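Local structure of mediator of RNA polymerase II transcription subunit 6 (Schizosaccharomyces pombe, 4H61) at residues I76-R79 with L83-I86; V102-N107 with Y111-A116; E30-S33 with F37-H40; E94-P99 with A127-Q132. The protein forms part of the Mediator complex, a coactivator that conveys information from gene-specific regulators to the basal RNA polymerase II transcription machinery. All blocks are in the same frame, centred on the assembly; numbering follows the deposited sequence.

Interaction 1. Residues I76-R79 with L83-I86; sequences IHER and LWVI
Leu83 puts its CD1 methyl into the angle between His77 and Arg79, meeting the edge of the imidazole at His77 CD2 (3.6 Å) and lying 3.7 Å from Arg79 CB. Its CG sits between the backbone N and the carbonyl carbon (chi1 73°), which turns the branch back over the neighbouring strand. Further along this face, Val85 CB stands 3.8 Å from His77 CB, while Val85 CG1 meets Ile76 CG1 at 3.8 Å. On the other face the indole of Trp84 leans obliquely against Glu78, with CD1 4.0 Å from Glu78 CG. These side chains are set by an antiparallel beta hairpin of strands 70-79 and 83-91, in which Arg79 and Leu83 exchange two backbone hydrogen bonds. Val85 N gives another to His77 O. At Val85 O the regular register is interrupted by a classic beta bulge: Ile76 N makes a nearly straight bond to it (2.9 Å), and His77 N adds a weak, long one. His77 NE2 in turn lies over the centre of the Arg79 guanidinium. Beyond the pair, Trp84 NE1 is hydrogen-bonded to Thr25 OG1 and the indole packs on Val28, whereas Val85 rests on Val102 and Phe104 of strand 97-106.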
loop_
_atom_site.group_PDB
_atom_site.type_symbol
_atom_site.label_atom_id
_atom_site.label_comp_id
_atom_site.label_asym_id
_atom_site.label_seq_id
_atom_site.Cartn_x
_atom_site.Cartn_y
_atom_site.Cartn_z
ATOM N N ILE A 76 0.354 2.574 -5.780
ATOM C CA ILE A 76 -0.640 3.064 -6.737
ATOM C C ILE A 76 -0.075 4.125 -7.675
ATOM O O ILE A 76 -0.792 4.646 -8.524
ATOM C CB ILE A 76 -1.878 3.636 -6.032
ATOM C CG1 ILE A 76 -1.513 4.936 -5.295
ATOM C CG2 ILE A 76 -2.473 2.599 -5.095
ATOM C CD1 ILE A 76 -2.644 5.516 -4.481
ATOM N N HIS A 77 1.202 4.452 -7.508
ATOM C CA HIS A 77 1.872 5.356 -8.429
ATOM C C HIS A 77 3.384 5.162 -8.421
ATOM O O HIS A 77 3.993 5.031 -7.363
ATOM C CB HIS A 77 1.526 6.811 -8.129
ATOM C CG HIS A 77 1.941 7.754 -9.215
ATOM N ND1 HIS A 77 1.179 7.970 -10.344
ATOM C CD2 HIS A 77 3.056 8.510 -9.363
ATOM C CE1 HIS A 77 1.798 8.833 -11.129
ATOM N NE2 HIS A 77 2.939 9.177 -10.558
ATOM N N GLU A 78 3.987 5.150 -9.608
ATOM C CA GLU A 78 5.416 4.897 -9.741
ATOM C C GLU A 78 6.095 5.949 -10.595
ATOM O O GLU A 78 5.755 6.122 -11.763
ATOM C CB GLU A 78 5.662 3.519 -10.356
ATOM C CG GLU A 78 4.986 2.388 -9.610
ATOM C CD GLU A 78 5.118 1.062 -10.324
ATOM O OE1 GLU A 78 5.967 0.967 -11.242
ATOM O OE2 GLU A 78 4.369 0.122 -9.968
ATOM N N ARG A 79 7.054 6.653 -10.005
ATOM C CA ARG A 79 7.914 7.557 -10.762
ATOM C C ARG A 79 9.366 7.406 -10.337
ATOM O O ARG A 79 9.942 8.328 -9.752
ATOM C CB ARG A 79 7.471 9.009 -10.589
ATOM C CG ARG A 79 6.125 9.322 -11.219
ATOM C CD ARG A 79 6.178 9.271 -12.750
ATOM N NE ARG A 79 5.062 9.998 -13.361
ATOM C CZ ARG A 79 3.977 9.428 -13.879
ATOM N NH1 ARG A 79 3.851 8.106 -13.881
ATOM N NH2 ARG A 79 3.017 10.182 -14.403
ATOM N N LEU A 83 9.862 9.241 -6.714
ATOM C CA LEU A 83 8.696 8.976 -5.889
ATOM C C LEU A 83 7.923 7.696 -6.170
ATOM O O LEU A 83 7.924 7.168 -7.281
ATOM C CB LEU A 83 7.749 10.188 -5.798
ATOM C CG LEU A 83 6.835 10.715 -6.907
ATOM C CD1 LEU A 83 5.826 9.703 -7.400
ATOM C CD2 LEU A 83 6.089 11.913 -6.366
ATOM N N TRP A 84 7.267 7.215 -5.119
ATOM C CA TRP A 84 6.263 6.175 -5.223
ATOM C C TRP A 84 5.163 6.587 -4.268
ATOM O O TRP A 84 5.432 7.237 -3.256
ATOM C CB TRP A 84 6.831 4.826 -4.807
ATOM C CG TRP A 84 7.840 4.285 -5.752
ATOM C CD1 TRP A 84 7.619 3.406 -6.774
ATOM C CD2 TRP A 84 9.239 4.585 -5.774
ATOM N NE1 TRP A 84 8.798 3.137 -7.429
ATOM C CE2 TRP A 84 9.806 3.850 -6.836
ATOM C CE3 TRP A 84 10.067 5.405 -5.000
ATOM C CZ2 TRP A 84 11.164 3.909 -7.141
ATOM C CZ3 TRP A 84 11.411 5.462 -5.304
ATOM C CH2 TRP A 84 11.948 4.718 -6.364
ATOM N N VAL A 85 3.926 6.231 -4.595
ATOM C CA VAL A 85 2.797 6.546 -3.732
ATOM C C VAL A 85 2.114 5.273 -3.268
ATOM O O VAL A 85 1.770 4.405 -4.080
ATOM C CB VAL A 85 1.777 7.446 -4.438
ATOM C CG1 VAL A 85 0.554 7.666 -3.545
ATOM C CG2 VAL A 85 2.419 8.768 -4.815
ATOM N N ILE A 86 1.916 5.174 -1.956
ATOM C CA ILE A 86 1.403 3.961 -1.334
ATOM C C ILE A 86 0.056 4.229 -0.699
ATOM O O ILE A 86 -0.153 5.292 -0.120
ATOM C CB ILE A 86 2.379 3.456 -0.259
ATOM C CG1 ILE A 86 3.716 3.083 -0.903
ATOM C CG2 ILE A 86 1.801 2.276 0.497
ATOM C CD1 ILE A 86 4.779 2.727 0.085
#

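Interaction 2. Residues V102-N107 with Y111-A116; sequences VYFVCN and YMAPNA
The methyl of Ala113 is a small knob seated on one face of the Phe104 ring, a CH-pi contact with CB 3.6 Å from the ring centroid. The same methyl also touches Val102 CG2 (3.6 Å). At the edge of the Phe104 ring lies Tyr111, bent back toward its partner strand: a chi1 of 51° folds the phenol in over its own backbone, and it swings across so that Phe104 CB lies over its face, 4.1 Å from the centroid. Tyr111 CE1 thereby meets the edge of the Phe104 ring at CD2 (3.6 Å), the two ring planes being turned 80° apart. The phenol reaches on to Cys106, whose CB is 3.7 Å from Tyr111 OH. Strands 97-106 and 109-112 form the last antiparallel hairpin of the sheet, 109-112 being one of its two edge strands within this chain. Phe104 and Tyr111 form a hydrogen-bonded pair, Phe104 N to Tyr111 O being 2.7 Å, and Ala113 N to Val102 O carries the pairing one step past the strand. A serine in place of Phe104 would probably leave the Ala113 methyl without the ring it sits on and Tyr111 CE1 without its aromatic neighbour, the phenol keeping only the CB contact. Away from Phe104, the side chains of Tyr103 and Met112 leave the backbone on diverging bonds yet lie side by side, with CD2 and CG 4.0 Å apart; Phe32 meets the Tyr103 ring edge-to-face. Tyr117, from helix 115-135, meets the Phe104 ring edge-to-face.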
loop_
_atom_site.group_PDB
_atom_site.type_symbol
_atom_site.label_atom_id
_atom_site.label_comp_id
_atom_site.label_asym_id
_atom_site.label_seq_id
_atom_site.Cartn_x
_atom_site.Cartn_y
_atom_site.Cartn_z
ATOM N N VAL A 102 -3.234 7.648 2.355
ATOM C CA VAL A 102 -2.170 7.502 1.363
ATOM C C VAL A 102 -0.876 8.207 1.775
ATOM O O VAL A 102 -0.903 9.229 2.461
ATOM C CB VAL A 102 -2.614 7.865 -0.096
ATOM C CG1 VAL A 102 -4.085 8.254 -0.150
ATOM C CG2 VAL A 102 -1.738 8.941 -0.699
ATOM N N TYR A 103 0.254 7.632 1.379
ATOM C CA TYR A 103 1.553 8.105 1.836
ATOM C C TYR A 103 2.435 8.400 0.640
ATOM O O TYR A 103 2.304 7.768 -0.407
ATOM C CB TYR A 103 2.242 7.041 2.706
ATOM C CG TYR A 103 1.333 6.366 3.715
ATOM C CD1 TYR A 103 0.404 5.412 3.311
ATOM C CD2 TYR A 103 1.416 6.672 5.076
ATOM C CE1 TYR A 103 -0.426 4.798 4.218
ATOM C CE2 TYR A 103 0.586 6.055 5.995
ATOM C CZ TYR A 103 -0.332 5.115 5.554
ATOM O OH TYR A 103 -1.171 4.484 6.439
ATOM N N PHE A 104 3.344 9.354 0.805
ATOM C CA PHE A 104 4.342 9.634 -0.218
ATOM C C PHE A 104 5.704 9.098 0.188
ATOM O O PHE A 104 6.103 9.189 1.348
ATOM C CB PHE A 104 4.432 11.133 -0.487
ATOM C CG PHE A 104 3.211 11.696 -1.151
ATOM C CD1 PHE A 104 2.333 10.864 -1.831
ATOM C CD2 PHE A 104 2.938 13.055 -1.102
ATOM C CE1 PHE A 104 1.207 11.374 -2.445
ATOM C CE2 PHE A 104 1.813 13.576 -1.717
ATOM C CZ PHE A 104 0.948 12.735 -2.385
ATOM N N VAL A 105 6.402 8.508 -0.772
ATOM C CA VAL A 105 7.796 8.156 -0.590
ATOM C C VAL A 105 8.572 9.028 -1.563
ATOM O O VAL A 105 8.839 8.638 -2.702
ATOM C CB VAL A 105 8.061 6.660 -0.856
ATOM C CG1 VAL A 105 9.474 6.292 -0.443
ATOM C CG2 VAL A 105 7.062 5.804 -0.097
ATOM N N CYS A 106 8.900 10.231 -1.109
ATOM C CA CYS A 106 9.538 11.222 -1.957
ATOM C C CYS A 106 10.977 11.437 -1.510
ATOM O O CYS A 106 11.221 11.877 -0.386
ATOM C CB CYS A 106 8.756 12.532 -1.881
ATOM S SG CYS A 106 9.168 13.715 -3.159
ATOM N N ASN A 107 11.923 11.123 -2.390
ATOM C CA ASN A 107 13.349 11.215 -2.067
ATOM C C ASN A 107 13.713 10.476 -0.790
ATOM O O ASN A 107 14.437 11.007 0.046
ATOM C CB ASN A 107 13.798 12.674 -1.963
ATOM C CG ASN A 107 13.816 13.373 -3.302
ATOM O OD1 ASN A 107 12.854 14.048 -3.673
ATOM N ND2 ASN A 107 14.912 13.214 -4.040
ATOM N N TYR A 111 5.948 10.119 4.297
ATOM C CA TYR A 111 5.000 10.885 5.091
ATOM C C TYR A 111 3.594 10.710 4.515
ATOM O O TYR A 111 3.442 10.364 3.340
ATOM C CB TYR A 111 5.397 12.366 5.130
ATOM C CG TYR A 111 5.664 12.986 3.772
ATOM C CD1 TYR A 111 4.624 13.521 3.010
ATOM C CD2 TYR A 111 6.955 13.048 3.252
ATOM C CE1 TYR A 111 4.863 14.094 1.760
ATOM C CE2 TYR A 111 7.203 13.618 2.005
ATOM C CZ TYR A 111 6.151 14.140 1.264
ATOM O OH TYR A 111 6.389 14.704 0.025
ATOM N N MET A 112 2.572 10.920 5.346
ATOM C CA MET A 112 1.178 10.874 4.888
ATOM C C MET A 112 0.918 12.026 3.930
ATOM O O MET A 112 1.398 13.143 4.131
ATOM C CB MET A 112 0.199 10.967 6.065
ATOM C CG MET A 112 0.384 9.891 7.137
ATOM S SD MET A 112 -0.707 10.043 8.583
ATOM C CE MET A 112 -2.304 10.072 7.773
ATOM N N ALA A 113 0.166 11.746 2.878
ATOM C CA ALA A 113 -0.209 12.775 1.926
ATOM C C ALA A 113 -1.391 13.484 2.542
ATOM O O ALA A 113 -1.992 12.963 3.484
ATOM C CB ALA A 113 -0.606 12.136 0.614
ATOM N N PRO A 114 -1.732 14.675 2.034
ATOM C CA PRO A 114 -2.952 15.337 2.505
ATOM C C PRO A 114 -4.183 14.443 2.324
ATOM O O PRO A 114 -4.202 13.560 1.460
ATOM C CB PRO A 114 -3.052 16.565 1.598
ATOM C CG PRO A 114 -1.649 16.862 1.231
ATOM C CD PRO A 114 -0.958 15.531 1.119
ATOM N N ASN A 115 -5.199 14.677 3.146
ATOM C CA ASN A 115 -6.374 13.826 3.155
ATOM C C ASN A 115 -7.080 13.800 1.798
ATOM O O ASN A 115 -7.702 12.799 1.421
ATOM C CB ASN A 115 -7.328 14.256 4.271
ATOM C CG ASN A 115 -8.618 13.472 4.264
ATOM O OD1 ASN A 115 -8.667 12.329 4.720
ATOM N ND2 ASN A 115 -9.675 14.078 3.733
ATOM N N ALA A 116 -6.950 14.897 1.056
ATOM C CA ALA A 116 -7.617 15.042 -0.233
ATOM C C ALA A 116 -7.289 13.904 -1.190
ATOM O O ALA A 116 -8.138 13.489 -1.986
ATOM C CB ALA A 116 -7.263 16.376 -0.865
#

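Interaction 3. Residues E30-S33 with F37-H40; sequences EYFS and FYSH
Ser33 and Tyr38 make the close part of this contact, the serine lying against one face of the phenol ring. Ser33 CA sits 3.8 Å from the ring centroid, a CH-pi contact, and Ser33 OG is over the same ring, offset toward the rim and 3.5 Å from Tyr38 CE1. That hydroxyl is also hydrogen-bonded to Leu29 O, one helical turn earlier. Tyr38 CG is anti to the backbone N (chi1 -173°), which lays the ring against Ser33 and brings CB to within 3.5 Å of Phe32 O. The buried side is filled by Phe32, whose ring tip CZ presses on Phe37 CB (3.6 Å) while its CD2 lies 4.1 Å from Tyr38 CD1. Toward solvent the packing thins: the exposed His40 brings an imidazole nitrogen near the edge of the Tyr38 ring, and Tyr38 OH is held by Glu45 OE1 of helix 43-53. A leucine at Tyr38 would probably leave Glu45 without that hydroxyl and Ser33 without the flat surface it rests on. Inward, Phe37 touches Ile110, and Ser35 OG, hydrogen-bonded to both Phe32 O and Phe37 N, braces the link between the segments: a short helix followed by a three-residue connection into a loop, both layered through aromatic side chains on one face of an antiparallel sheet.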
loop_
_atom_site.group_PDB
_atom_site.type_symbol
_atom_site.label_atom_id
_atom_site.label_comp_id
_atom_site.label_asym_id
_atom_site.label_seq_id
_atom_site.Cartn_x
_atom_site.Cartn_y
_atom_site.Cartn_z
ATOM N N GLU A 30 9.067 -2.704 1.070
ATOM C CA GLU A 30 9.835 -3.264 2.173
ATOM C C GLU A 30 10.385 -2.125 3.015
ATOM O O GLU A 30 10.411 -2.200 4.246
ATOM C CB GLU A 30 10.974 -4.135 1.652
ATOM C CG GLU A 30 11.702 -4.902 2.743
ATOM C CD GLU A 30 12.510 -6.055 2.190
ATOM O OE1 GLU A 30 12.098 -6.618 1.149
ATOM O OE2 GLU A 30 13.557 -6.395 2.788
ATOM N N TYR A 31 10.823 -1.071 2.331
ATOM C CA TYR A 31 11.271 0.158 2.969
ATOM C C TYR A 31 10.166 0.679 3.871
ATOM O O TYR A 31 10.383 0.971 5.054
ATOM C CB TYR A 31 11.579 1.196 1.889
ATOM C CG TYR A 31 12.185 2.495 2.375
ATOM C CD1 TYR A 31 13.241 2.505 3.279
ATOM C CD2 TYR A 31 11.722 3.715 1.892
ATOM C CE1 TYR A 31 13.808 3.702 3.705
ATOM C CE2 TYR A 31 12.283 4.914 2.307
ATOM C CZ TYR A 31 13.324 4.904 3.214
ATOM O OH TYR A 31 13.874 6.102 3.626
ATOM N N PHE A 32 8.977 0.781 3.293
ATOM C CA PHE A 32 7.807 1.273 3.996
ATOM C C PHE A 32 7.559 0.453 5.256
ATOM O O PHE A 32 7.114 0.987 6.265
ATOM C CB PHE A 32 6.587 1.226 3.065
ATOM C CG PHE A 32 5.346 1.819 3.661
ATOM C CD1 PHE A 32 5.126 3.187 3.614
ATOM C CD2 PHE A 32 4.392 1.001 4.264
ATOM C CE1 PHE A 32 3.983 3.735 4.165
ATOM C CE2 PHE A 32 3.241 1.535 4.824
ATOM C CZ PHE A 32 3.033 2.904 4.782
ATOM N N SER A 33 7.880 -0.839 5.199
ATOM C CA SER A 33 7.664 -1.751 6.331
ATOM C C SER A 33 8.485 -1.440 7.579
ATOM O O SER A 33 8.104 -1.825 8.683
ATOM C CB SER A 33 7.923 -3.191 5.909
ATOM O OG SER A 33 6.990 -3.571 4.918
ATOM N N PHE A 37 4.595 3.964 9.774
ATOM C CA PHE A 37 3.324 4.035 9.057
ATOM C C PHE A 37 2.830 2.623 8.765
ATOM O O PHE A 37 1.636 2.380 8.543
ATOM C CB PHE A 37 3.479 4.854 7.772
ATOM C CG PHE A 37 3.948 6.266 8.015
ATOM C CD1 PHE A 37 3.121 7.183 8.661
ATOM C CD2 PHE A 37 5.215 6.677 7.611
ATOM C CE1 PHE A 37 3.542 8.477 8.897
ATOM C CE2 PHE A 37 5.651 7.985 7.836
ATOM C CZ PHE A 37 4.817 8.885 8.484
ATOM N N TYR A 38 3.766 1.687 8.793
ATOM C CA TYR A 38 3.452 0.290 8.545
ATOM C C TYR A 38 2.577 -0.262 9.671
ATOM O O TYR A 38 2.624 0.223 10.786
ATOM C CB TYR A 38 4.749 -0.506 8.412
ATOM C CG TYR A 38 4.562 -1.934 7.981
ATOM C CD1 TYR A 38 3.961 -2.240 6.763
ATOM C CD2 TYR A 38 4.991 -2.983 8.787
ATOM C CE1 TYR A 38 3.790 -3.550 6.362
ATOM C CE2 TYR A 38 4.823 -4.299 8.389
ATOM C CZ TYR A 38 4.224 -4.575 7.176
ATOM O OH TYR A 38 4.066 -5.883 6.775
ATOM N N SER A 39 1.761 -1.254 9.362
ATOM C CA SER A 39 0.919 -1.889 10.364
ATOM C C SER A 39 1.046 -3.395 10.281
ATOM O O SER A 39 0.756 -3.999 9.244
ATOM C CB SER A 39 -0.538 -1.530 10.147
ATOM O OG SER A 39 -1.344 -2.516 10.751
ATOM N N HIS A 40 1.465 -4.008 11.378
ATOM C CA HIS A 40 1.706 -5.442 11.371
ATOM C C HIS A 40 0.414 -6.266 11.341
ATOM O O HIS A 40 0.464 -7.487 11.271
ATOM C CB HIS A 40 2.600 -5.824 12.545
ATOM C CG HIS A 40 4.003 -5.307 12.423
ATOM N ND1 HIS A 40 4.354 -4.017 12.766
ATOM C CD2 HIS A 40 5.139 -5.906 11.986
ATOM C CE1 HIS A 40 5.651 -3.848 12.555
ATOM N NE2 HIS A 40 6.150 -4.976 12.081
#

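Interaction 4. Residues E94-P99 with A127-Q132; sequences ENEVKP and ATYCFQ
The ring of Tyr129 has the aliphatic CG of Glu96 over one face, offset toward the rim and 4.3 Å from CE2, and the carbonyl oxygen of Val97 at its edge, in the ring plane and 3.7 Å from the same CE2. Asn95 O approaches the ring obliquely, 3.2 Å from CE1. The phenol thus lodges against the backbone of residues 95-97 more than against their side chains, and its OH comes 3.1 Å from Val97 N and 3.7 Å from Val97 CB. Tyr129 CG is anti to the carbonyl carbon (chi1 -62°), the torsion that projects the ring from the helix toward this bend of chain. Here the long C-terminal helix 115-135 runs past the start of strand 97-106, where the chain enters the third strand of the four-stranded antiparallel sheet. Tyr129 alone provides nearly all the helix side of this small contact. One turn earlier in the helix, Leu125 touches both Val97 and Pro99. Outward, Glu96 OE1 forms a salt bridge with Lys133 NZ one turn further along the helix, while Asn93 OD1 accepts a hydrogen bond from Asn95 N, which probably helps to fix the bend carrying Asn95 O.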
loop_
_atom_site.group_PDB
_atom_site.type_symbol
_atom_site.label_atom_id
_atom_site.label_comp_id
_atom_site.label_asym_id
_atom_site.label_seq_id
_atom_site.Cartn_x
_atom_site.Cartn_y
_atom_site.Cartn_z
ATOM N N GLU A 94 -13.006 -9.575 -2.966
ATOM C CA GLU A 94 -12.208 -9.623 -4.187
ATOM C C GLU A 94 -12.521 -8.472 -5.128
ATOM O O GLU A 94 -11.775 -8.210 -6.071
ATOM C CB GLU A 94 -12.413 -10.958 -4.895
ATOM C CG GLU A 94 -12.283 -12.141 -3.961
ATOM C CD GLU A 94 -12.377 -13.471 -4.672
ATOM O OE1 GLU A 94 -13.008 -13.536 -5.753
ATOM O OE2 GLU A 94 -11.813 -14.454 -4.142
ATOM N N ASN A 95 -13.619 -7.776 -4.855
ATOM C CA ASN A 95 -14.076 -6.706 -5.732
ATOM C C ASN A 95 -14.107 -5.343 -5.068
ATOM O O ASN A 95 -14.228 -4.330 -5.747
ATOM C CB ASN A 95 -15.476 -7.013 -6.271
ATOM C CG ASN A 95 -15.526 -8.300 -7.064
ATOM O OD1 ASN A 95 -14.685 -8.544 -7.934
ATOM N ND2 ASN A 95 -16.508 -9.141 -6.759
ATOM N N GLU A 96 -14.030 -5.308 -3.744
ATOM C CA GLU A 96 -14.167 -4.037 -3.049
ATOM C C GLU A 96 -13.010 -3.728 -2.115
ATOM O O GLU A 96 -12.426 -4.618 -1.490
ATOM C CB GLU A 96 -15.492 -3.957 -2.296
ATOM C CG GLU A 96 -16.701 -3.851 -3.203
ATOM C CD GLU A 96 -17.940 -3.399 -2.461
ATOM O OE1 GLU A 96 -19.054 -3.572 -3.010
ATOM O OE2 GLU A 96 -17.795 -2.867 -1.335
ATOM N N VAL A 97 -12.702 -2.440 -2.027
ATOM C CA VAL A 97 -11.605 -1.954 -1.220
ATOM C C VAL A 97 -11.987 -0.585 -0.666
ATOM O O VAL A 97 -12.612 0.212 -1.359
ATOM C CB VAL A 97 -10.334 -1.873 -2.082
ATOM C CG1 VAL A 97 -9.462 -0.706 -1.682
ATOM C CG2 VAL A 97 -9.576 -3.180 -2.015
ATOM N N LYS A 98 -11.646 -0.315 0.590
ATOM C CA LYS A 98 -11.901 1.009 1.147
ATOM C C LYS A 98 -10.588 1.711 1.448
ATOM O O LYS A 98 -9.821 1.277 2.306
ATOM C CB LYS A 98 -12.780 0.940 2.395
ATOM C CG LYS A 98 -13.099 2.311 2.960
ATOM C CD LYS A 98 -13.933 2.227 4.230
ATOM C CE LYS A 98 -14.192 3.613 4.820
ATOM N NZ LYS A 98 -12.918 4.332 5.117
ATOM N N PRO A 99 -10.312 2.792 0.719
ATOM C CA PRO A 99 -9.072 3.549 0.910
ATOM C C PRO A 99 -9.087 4.227 2.269
ATOM O O PRO A 99 -10.069 4.892 2.600
ATOM C CB PRO A 99 -9.123 4.598 -0.205
ATOM C CG PRO A 99 -10.100 4.045 -1.211
ATOM C CD PRO A 99 -11.119 3.309 -0.395
ATOM N N ALA A 127 -17.040 5.567 -7.896
ATOM C CA ALA A 127 -17.581 5.682 -9.243
ATOM C C ALA A 127 -17.434 4.355 -9.976
ATOM O O ALA A 127 -18.353 3.910 -10.665
ATOM C CB ALA A 127 -16.885 6.788 -10.002
ATOM N N THR A 128 -16.275 3.724 -9.812
ATOM C CA THR A 128 -16.030 2.415 -10.401
ATOM C C THR A 128 -17.043 1.396 -9.879
ATOM O O THR A 128 -17.723 0.726 -10.654
ATOM C CB THR A 128 -14.607 1.912 -10.091
ATOM O OG1 THR A 128 -13.651 2.834 -10.619
ATOM C CG2 THR A 128 -14.373 0.545 -10.715
ATOM N N TYR A 129 -17.147 1.292 -8.560
ATOM C CA TYR A 129 -18.037 0.320 -7.947
ATOM C C TYR A 129 -19.507 0.546 -8.317
ATOM O O TYR A 129 -20.269 -0.417 -8.439
ATOM C CB TYR A 129 -17.840 0.279 -6.418
ATOM C CG TYR A 129 -16.442 -0.153 -6.009
ATOM C CD1 TYR A 129 -15.624 -0.846 -6.901
ATOM C CD2 TYR A 129 -15.928 0.148 -4.745
ATOM C CE1 TYR A 129 -14.345 -1.237 -6.549
ATOM C CE2 TYR A 129 -14.639 -0.243 -4.378
ATOM C CZ TYR A 129 -13.856 -0.936 -5.293
ATOM O OH TYR A 129 -12.578 -1.338 -4.969
ATOM N N CYS A 130 -19.902 1.806 -8.503
ATOM C CA CYS A 130 -21.296 2.114 -8.821
ATOM C C CYS A 130 -21.608 1.565 -10.201
ATOM O O CYS A 130 -22.669 0.980 -10.430
ATOM C CB CYS A 130 -21.578 3.620 -8.767
ATOM S SG CYS A 130 -21.712 4.308 -7.104
ATOM N N PHE A 131 -20.648 1.746 -11.102
ATOM C CA PHE A 131 -20.705 1.220 -12.456
ATOM C C PHE A 131 -20.847 -0.303 -12.488
ATOM O O PHE A 131 -21.740 -0.838 -13.149
ATOM C CB PHE A 131 -19.441 1.633 -13.199
ATOM C CG PHE A 131 -19.453 1.281 -14.647
ATOM C CD1 PHE A 131 -18.470 0.467 -15.182
ATOM C CD2 PHE A 131 -20.451 1.761 -15.478
ATOM C CE1 PHE A 131 -18.478 0.147 -16.526
ATOM C CE2 PHE A 131 -20.465 1.443 -16.818
ATOM C CZ PHE A 131 -19.475 0.635 -17.344
ATOM N N GLN A 132 -19.968 -0.995 -11.769
ATOM C CA GLN A 132 -19.988 -2.457 -11.737
ATOM C C GLN A 132 -21.263 -3.041 -11.125
ATOM O O GLN A 132 -21.758 -4.071 -11.587
ATOM C CB GLN A 132 -18.746 -2.999 -11.028
ATOM C CG GLN A 132 -17.492 -2.910 -11.875
ATOM C CD GLN A 132 -16.214 -2.865 -11.055
ATOM O OE1 GLN A 132 -16.228 -3.033 -9.823
ATOM N NE2 GLN A 132 -15.093 -2.630 -11.735
#

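From the N terminus, interaction 3 comes first and closes a three-residue turn after helix 28-33. Interaction 1 then closes the hairpin of strands 70-79 and 83-91. Interaction 4 spans a much longer loop, from the start of strand 97-106 to helix 115-135, and within it interaction 2 closes the hairpin with strand 109-112; no loops cross. Interactions 1 and 2 join directly as neighbouring strands, through Ile86 O with Tyr103 N and Trp84 O with Val105 N. Phe32 links interaction 3 to both, touching Ile86 and Tyr103. Interaction 4 shares strand 97-106 and helix 115-135 with interaction 2 but does not otherwise touch it, and its centre lies about 25 Å from that of interaction 3.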